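Long-range contacts in translation initiation factor eIF2B subunit delta (Schizosaccharomyces pombe, PDB 5B04), which forms part of the eIF2B complex, which catalyses the exchange of GDP for GTP on the gamma subunit of eukaryotic initiation factor 2: residues T337-G342 / V370-C375; I361-H366 / P437-V442. All coordinates share one frame; numbering follows the deposited sequence.

Contact 1: residues T337-G342 / V370-C375; sequences TKIFLG and VPVIAC
Phe340 and Ile373 lie side by side across two parallel strands, 338-342 and 372-375, adjacent members of the Rossmann-like sheet joined by a beta-alpha-beta crossover through helix 358-367. Ile373 CD1 sits over one face of the Phe340 ring in a CH-pi contact, 4.0 Å from the ring centroid and nearest to CZ and CE1. Cys375 SG reaches the same ring obliquely, 4.2 Å from Phe340 CD2. The opposite face of the sheet packs closely under helix 358-367: Leu341 CD1 meets Val372 CG1 at 3.6 Å, and Ile339 crosses Val370 at about a right angle, with Ile339 CG1 3.6 Å from Val370 CG1. Val370 CG1, anti to its backbone N (chi1 -176°), is the methyl turned to Ile339. An alanine in place of Ile339 would probably open a gap beside Val370 CG1 and lose packing against Ile361 of the covering helix. Toward Thr337 and Pro371, both partly exposed, the strand pairing gives way to contacts of Pro371 CD and Val370 CG1 on Thr337 O; an apolar side chain of another protein chain packs on Pro371, and Thr337 OG1 turns to Val270 N and Asp269 OD1. Gly342, at the far end and also partly exposed, brings no side chain. Midway along the backbone ladder, Leu341 N donates to Ile373 O at 2.8 Å.

Contact 2: residues I361-H366 / P437-V442; sequences ISLLGH and PRLITV
Leu439 packs its side chain against Ser362, Leu363 and His366, three residues on one flank of helix 358-367, and makes the contact almost alone. Its backbone belongs to the short 3-10 segment 437-439, whose turn is closed by Ile440 N donating to Pro437 O. At the root of the side chain, Leu439 CB lies 4.2 Å from Ser362 CB. CG stands anti to the carbonyl carbon (chi1 -67°), and beyond it the two methyls part to serve different residues of the helix. Leu439 CD1 comes down beside the helix backbone, 3.9 Å from Leu363 CA, and also meets Leu363 CD1 at 4.0 Å, the two leucine side chains crossing obliquely. Leu439 CD2 takes the other direction, to His366, where it lies 3.7 Å from CD2 and nearly as close to CB and CG. It approaches the imidazole obliquely, and the two side chains cross at about a right angle. The chi1 of His366 (-176°) puts its CG beside this methyl, and His366 CD2 also passes 4.0 Å from Arg438 O. No hydrogen bond spans the two segments, so the joint rests on apolar contact. The Ser362 hydroxyl bonds back to Thr358 O one helical turn earlier. Outside the two segments, His308 of the eIF2B beta subunit packs on both Leu363 and Leu439, bringing this buried cluster up to a subunit interface. Within the chain, Ser362 and Ile440 both touch Thr435 at the end of strand 425-435; helix 358-367 and the 437-439 turn lie next to each other over the sheet face that carries Leu341 and Val372, and the chain runs on from the turn into strand 442-445.

In the fold
Both contacts are mostly buried, and helix 358-367 covers one face of contact 1 and supplies one side of contact 2. They differ in chemistry: contact 1 is a regular strand pair with a backbone ladder and apolar side chains on both faces, whereas contact 2 is smaller, apolar packing without a hydrogen bond across it, beside the beta subunit. They also touch directly. Val370 N probably bonds to Gly365 O as the chain leaves the helix for its strand, and Ala374 N probably bonds to Val442 O, where strand 442-445 continues the parallel sheet beyond strand 372-375. Val372 packs beside Leu439 between them.

Contact 1: residues T337-G342 / V370-C375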
loop_
_atom_site.group_PDB
_atom_site.type_symbol
_atom_site.label_atom_id
_atom_site.label_comp_id
_atom_site.label_asym_id
_atom_site.label_seq_id
_atom_site.Cartn_x
_atom_site.Cartn_y
_atom_site.Cartn_z
ATOM N N THR G 337 27.970 4.477 -7.032
ATOM C CA THR G 337 28.340 3.135 -6.595
ATOM C C THR G 337 28.101 2.939 -5.099
ATOM O O THR G 337 27.915 1.813 -4.639
ATOM C CB THR G 337 29.817 2.824 -6.907
ATOM O OG1 THR G 337 30.661 3.753 -6.215
ATOM C CG2 THR G 337 30.079 2.918 -8.401
ATOM N N LYS G 338 28.111 4.035 -4.345
ATOM C CA LYS G 338 27.878 3.977 -2.903
ATOM C C LYS G 338 27.119 5.199 -2.391
ATOM O O LYS G 338 27.311 6.312 -2.879
ATOM C CB LYS G 338 29.201 3.839 -2.147
ATOM C CG LYS G 338 29.756 2.426 -2.115
ATOM C CD LYS G 338 31.041 2.348 -1.311
ATOM C CE LYS G 338 31.600 0.935 -1.314
ATOM N NZ LYS G 338 31.943 0.476 -2.688
ATOM N N ILE G 339 26.262 4.979 -1.399
ATOM C CA ILE G 339 25.490 6.057 -0.790
ATOM C C ILE G 339 25.787 6.162 0.702
ATOM O O ILE G 339 25.664 5.183 1.439
ATOM C CB ILE G 339 23.976 5.852 -0.987
ATOM C CG1 ILE G 339 23.632 5.822 -2.476
ATOM C CG2 ILE G 339 23.190 6.947 -0.284
ATOM C CD1 ILE G 339 22.206 5.410 -2.761
ATOM N N PHE G 340 26.177 7.353 1.142
ATOM C CA PHE G 340 26.488 7.584 2.548
ATOM C C PHE G 340 25.503 8.564 3.171
ATOM O O PHE G 340 25.280 9.655 2.648
ATOM C CB PHE G 340 27.918 8.104 2.704
ATOM C CG PHE G 340 28.967 7.036 2.579
ATOM C CD1 PHE G 340 29.179 6.390 1.374
ATOM C CD2 PHE G 340 29.746 6.683 3.669
ATOM C CE1 PHE G 340 30.145 5.409 1.256
ATOM C CE2 PHE G 340 30.715 5.704 3.557
ATOM C CZ PHE G 340 30.914 5.066 2.349
ATOM N N LEU G 341 24.917 8.166 4.296
ATOM C CA LEU G 341 23.900 8.978 4.949
ATOM C C LEU G 341 24.241 9.278 6.404
ATOM O O LEU G 341 24.679 8.401 7.146
ATOM C CB LEU G 341 22.542 8.279 4.877
ATOM C CG LEU G 341 22.060 7.870 3.486
ATOM C CD1 LEU G 341 20.753 7.102 3.582
ATOM C CD2 LEU G 341 21.902 9.091 2.595
ATOM N N GLY G 342 24.040 10.531 6.798
ATOM C CA GLY G 342 24.124 10.915 8.192
ATOM C C GLY G 342 22.727 10.860 8.774
ATOM O O GLY G 342 21.749 11.080 8.062
ATOM N N VAL G 370 22.561 -0.186 -5.170
ATOM C CA VAL G 370 23.585 0.594 -4.488
ATOM C C VAL G 370 23.446 0.477 -2.972
ATOM O O VAL G 370 22.360 0.681 -2.428
ATOM C CB VAL G 370 23.517 2.081 -4.889
ATOM C CG1 VAL G 370 24.645 2.859 -4.236
ATOM C CG2 VAL G 370 23.577 2.224 -6.401
ATOM N N PRO G 371 24.548 0.134 -2.287
ATOM C CA PRO G 371 24.565 0.026 -0.824
ATOM C C PRO G 371 24.182 1.330 -0.130
ATOM O O PRO G 371 24.692 2.393 -0.483
ATOM C CB PRO G 371 26.020 -0.339 -0.518
ATOM C CG PRO G 371 26.504 -1.007 -1.754
ATOM C CD PRO G 371 25.825 -0.290 -2.884
ATOM N N VAL G 372 23.285 1.238 0.845
ATOM C CA VAL G 372 22.903 2.393 1.646
ATOM C C VAL G 372 23.587 2.328 3.006
ATOM O O VAL G 372 23.302 1.444 3.814
ATOM C CB VAL G 372 21.379 2.477 1.833
ATOM C CG1 VAL G 372 21.023 3.581 2.814
ATOM C CG2 VAL G 372 20.694 2.701 0.494
ATOM N N ILE G 373 24.495 3.267 3.251
ATOM C CA ILE G 373 25.311 3.245 4.458
ATOM C C ILE G 373 24.936 4.366 5.421
ATOM O O ILE G 373 25.194 5.540 5.154
ATOM C CB ILE G 373 26.806 3.352 4.110
ATOM C CG1 ILE G 373 27.198 2.241 3.133
ATOM C CG2 ILE G 373 27.653 3.293 5.370
ATOM C CD1 ILE G 373 28.628 2.321 2.655
ATOM N N ALA G 374 24.330 3.995 6.544
ATOM C CA ALA G 374 23.916 4.964 7.551
ATOM C C ALA G 374 25.011 5.188 8.588
ATOM O O ALA G 374 25.474 4.245 9.230
ATOM C CB ALA G 374 22.633 4.507 8.228
ATOM N N CYS G 375 25.422 6.442 8.744
ATOM C CA CYS G 375 26.449 6.800 9.716
ATOM C C CYS G 375 25.848 7.593 10.870
ATOM O O CYS G 375 25.519 8.770 10.721
ATOM C CB CYS G 375 27.563 7.606 9.048
ATOM S SG CYS G 375 28.383 6.745 7.689
#

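Contact 2: residues I361-H366 / P437-V442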
loop_
_atom_site.group_PDB
_atom_site.type_symbol
_atom_site.label_atom_id
_atom_site.label_comp_id
_atom_site.label_asym_id
_atom_site.label_seq_id
_atom_site.Cartn_x
_atom_site.Cartn_y
_atom_site.Cartn_z
ATOM N N ILE G 361 16.301 8.813 -1.470
ATOM C CA ILE G 361 17.681 8.479 -1.797
ATOM C C ILE G 361 17.910 6.982 -1.636
ATOM O O ILE G 361 18.457 6.323 -2.522
ATOM C CB ILE G 361 18.683 9.241 -0.903
ATOM C CG1 ILE G 361 18.469 10.752 -1.009
ATOM C CG2 ILE G 361 20.113 8.872 -1.266
ATOM C CD1 ILE G 361 18.867 11.335 -2.345
ATOM N N SER G 362 17.474 6.450 -0.500
ATOM C CA SER G 362 17.681 5.046 -0.171
ATOM C C SER G 362 16.825 4.120 -1.029
ATOM O O SER G 362 17.238 3.007 -1.353
ATOM C CB SER G 362 17.383 4.805 1.309
ATOM O OG SER G 362 18.064 5.745 2.122
ATOM N N LEU G 363 15.632 4.582 -1.395
ATOM C CA LEU G 363 14.718 3.775 -2.197
ATOM C C LEU G 363 15.240 3.581 -3.617
ATOM O O LEU G 363 15.345 2.452 -4.097
ATOM C CB LEU G 363 13.327 4.411 -2.232
ATOM C CG LEU G 363 12.278 3.680 -3.074
ATOM C CD1 LEU G 363 12.181 2.217 -2.668
ATOM C CD2 LEU G 363 10.926 4.359 -2.952
ATOM N N LEU G 364 15.563 4.682 -4.288
ATOM C CA LEU G 364 16.089 4.613 -5.647
ATOM C C LEU G 364 17.481 3.992 -5.660
ATOM O O LEU G 364 17.888 3.381 -6.647
ATOM C CB LEU G 364 16.122 6.001 -6.291
ATOM C CG LEU G 364 14.838 6.454 -6.993
ATOM C CD1 LEU G 364 13.779 6.885 -5.988
ATOM C CD2 LEU G 364 15.130 7.569 -7.983
ATOM N N GLY G 365 18.207 4.156 -4.558
ATOM C CA GLY G 365 19.510 3.538 -4.409
ATOM C C GLY G 365 19.382 2.029 -4.374
ATOM O O GLY G 365 20.192 1.311 -4.959
ATOM N N HIS G 366 18.350 1.553 -3.686
ATOM C CA HIS G 366 18.065 0.127 -3.602
ATOM C C HIS G 366 17.735 -0.444 -4.977
ATOM O O HIS G 366 18.156 -1.548 -5.321
ATOM C CB HIS G 366 16.911 -0.130 -2.628
ATOM C CG HIS G 366 16.612 -1.581 -2.409
ATOM N ND1 HIS G 366 15.959 -2.357 -3.343
ATOM C CD2 HIS G 366 16.868 -2.394 -1.357
ATOM C CE1 HIS G 366 15.832 -3.587 -2.879
ATOM N NE2 HIS G 366 16.374 -3.636 -1.675
ATOM N N PRO G 437 13.890 -0.047 7.460
ATOM C CA PRO G 437 15.089 -0.857 7.713
ATOM C C PRO G 437 15.555 -1.651 6.496
ATOM O O PRO G 437 16.759 -1.811 6.297
ATOM C CB PRO G 437 14.639 -1.805 8.828
ATOM C CG PRO G 437 13.533 -1.086 9.506
ATOM C CD PRO G 437 12.817 -0.347 8.423
ATOM N N ARG G 438 14.611 -2.132 5.692
ATOM C CA ARG G 438 14.941 -2.955 4.532
ATOM C C ARG G 438 15.697 -2.178 3.458
ATOM O O ARG G 438 16.241 -2.769 2.525
ATOM C CB ARG G 438 13.670 -3.563 3.931
ATOM C CG ARG G 438 12.513 -2.588 3.785
ATOM C CD ARG G 438 11.454 -3.131 2.839
ATOM N NE ARG G 438 10.219 -2.354 2.884
ATOM C CZ ARG G 438 9.236 -2.459 1.995
ATOM N NH1 ARG G 438 9.348 -3.303 0.978
ATOM N NH2 ARG G 438 8.146 -1.714 2.115
ATOM N N LEU G 439 15.729 -0.856 3.589
ATOM C CA LEU G 439 16.408 -0.015 2.612
ATOM C C LEU G 439 17.786 0.424 3.097
ATOM O O LEU G 439 18.567 0.985 2.330
ATOM C CB LEU G 439 15.551 1.206 2.275
ATOM C CG LEU G 439 14.258 0.892 1.519
ATOM C CD1 LEU G 439 13.526 2.166 1.131
ATOM C CD2 LEU G 439 14.552 0.042 0.291
ATOM N N ILE G 440 18.082 0.169 4.367
ATOM C CA ILE G 440 19.414 0.438 4.902
ATOM C C ILE G 440 20.259 -0.830 4.843
ATOM O O ILE G 440 19.880 -1.866 5.390
ATOM C CB ILE G 440 19.368 0.959 6.358
ATOM C CG1 ILE G 440 19.023 2.450 6.392
ATOM C CG2 ILE G 440 20.708 0.748 7.044
ATOM C CD1 ILE G 440 17.556 2.759 6.200
ATOM N N THR G 441 21.398 -0.746 4.164
ATOM C CA THR G 441 22.288 -1.891 4.017
ATOM C C THR G 441 23.086 -2.141 5.292
ATOM O O THR G 441 23.154 -3.268 5.784
ATOM C CB THR G 441 23.263 -1.697 2.839
ATOM O OG1 THR G 441 22.536 -1.730 1.605
ATOM C CG2 THR G 441 24.313 -2.797 2.826
ATOM N N VAL G 442 23.683 -1.081 5.827
ATOM C CA VAL G 442 24.524 -1.195 7.012
ATOM C C VAL G 442 24.462 0.081 7.851
ATOM O O VAL G 442 24.334 1.183 7.317
ATOM C CB VAL G 442 25.993 -1.500 6.621
ATOM C CG1 VAL G 442 26.567 -0.381 5.763
ATOM C CG2 VAL G 442 26.855 -1.733 7.857
#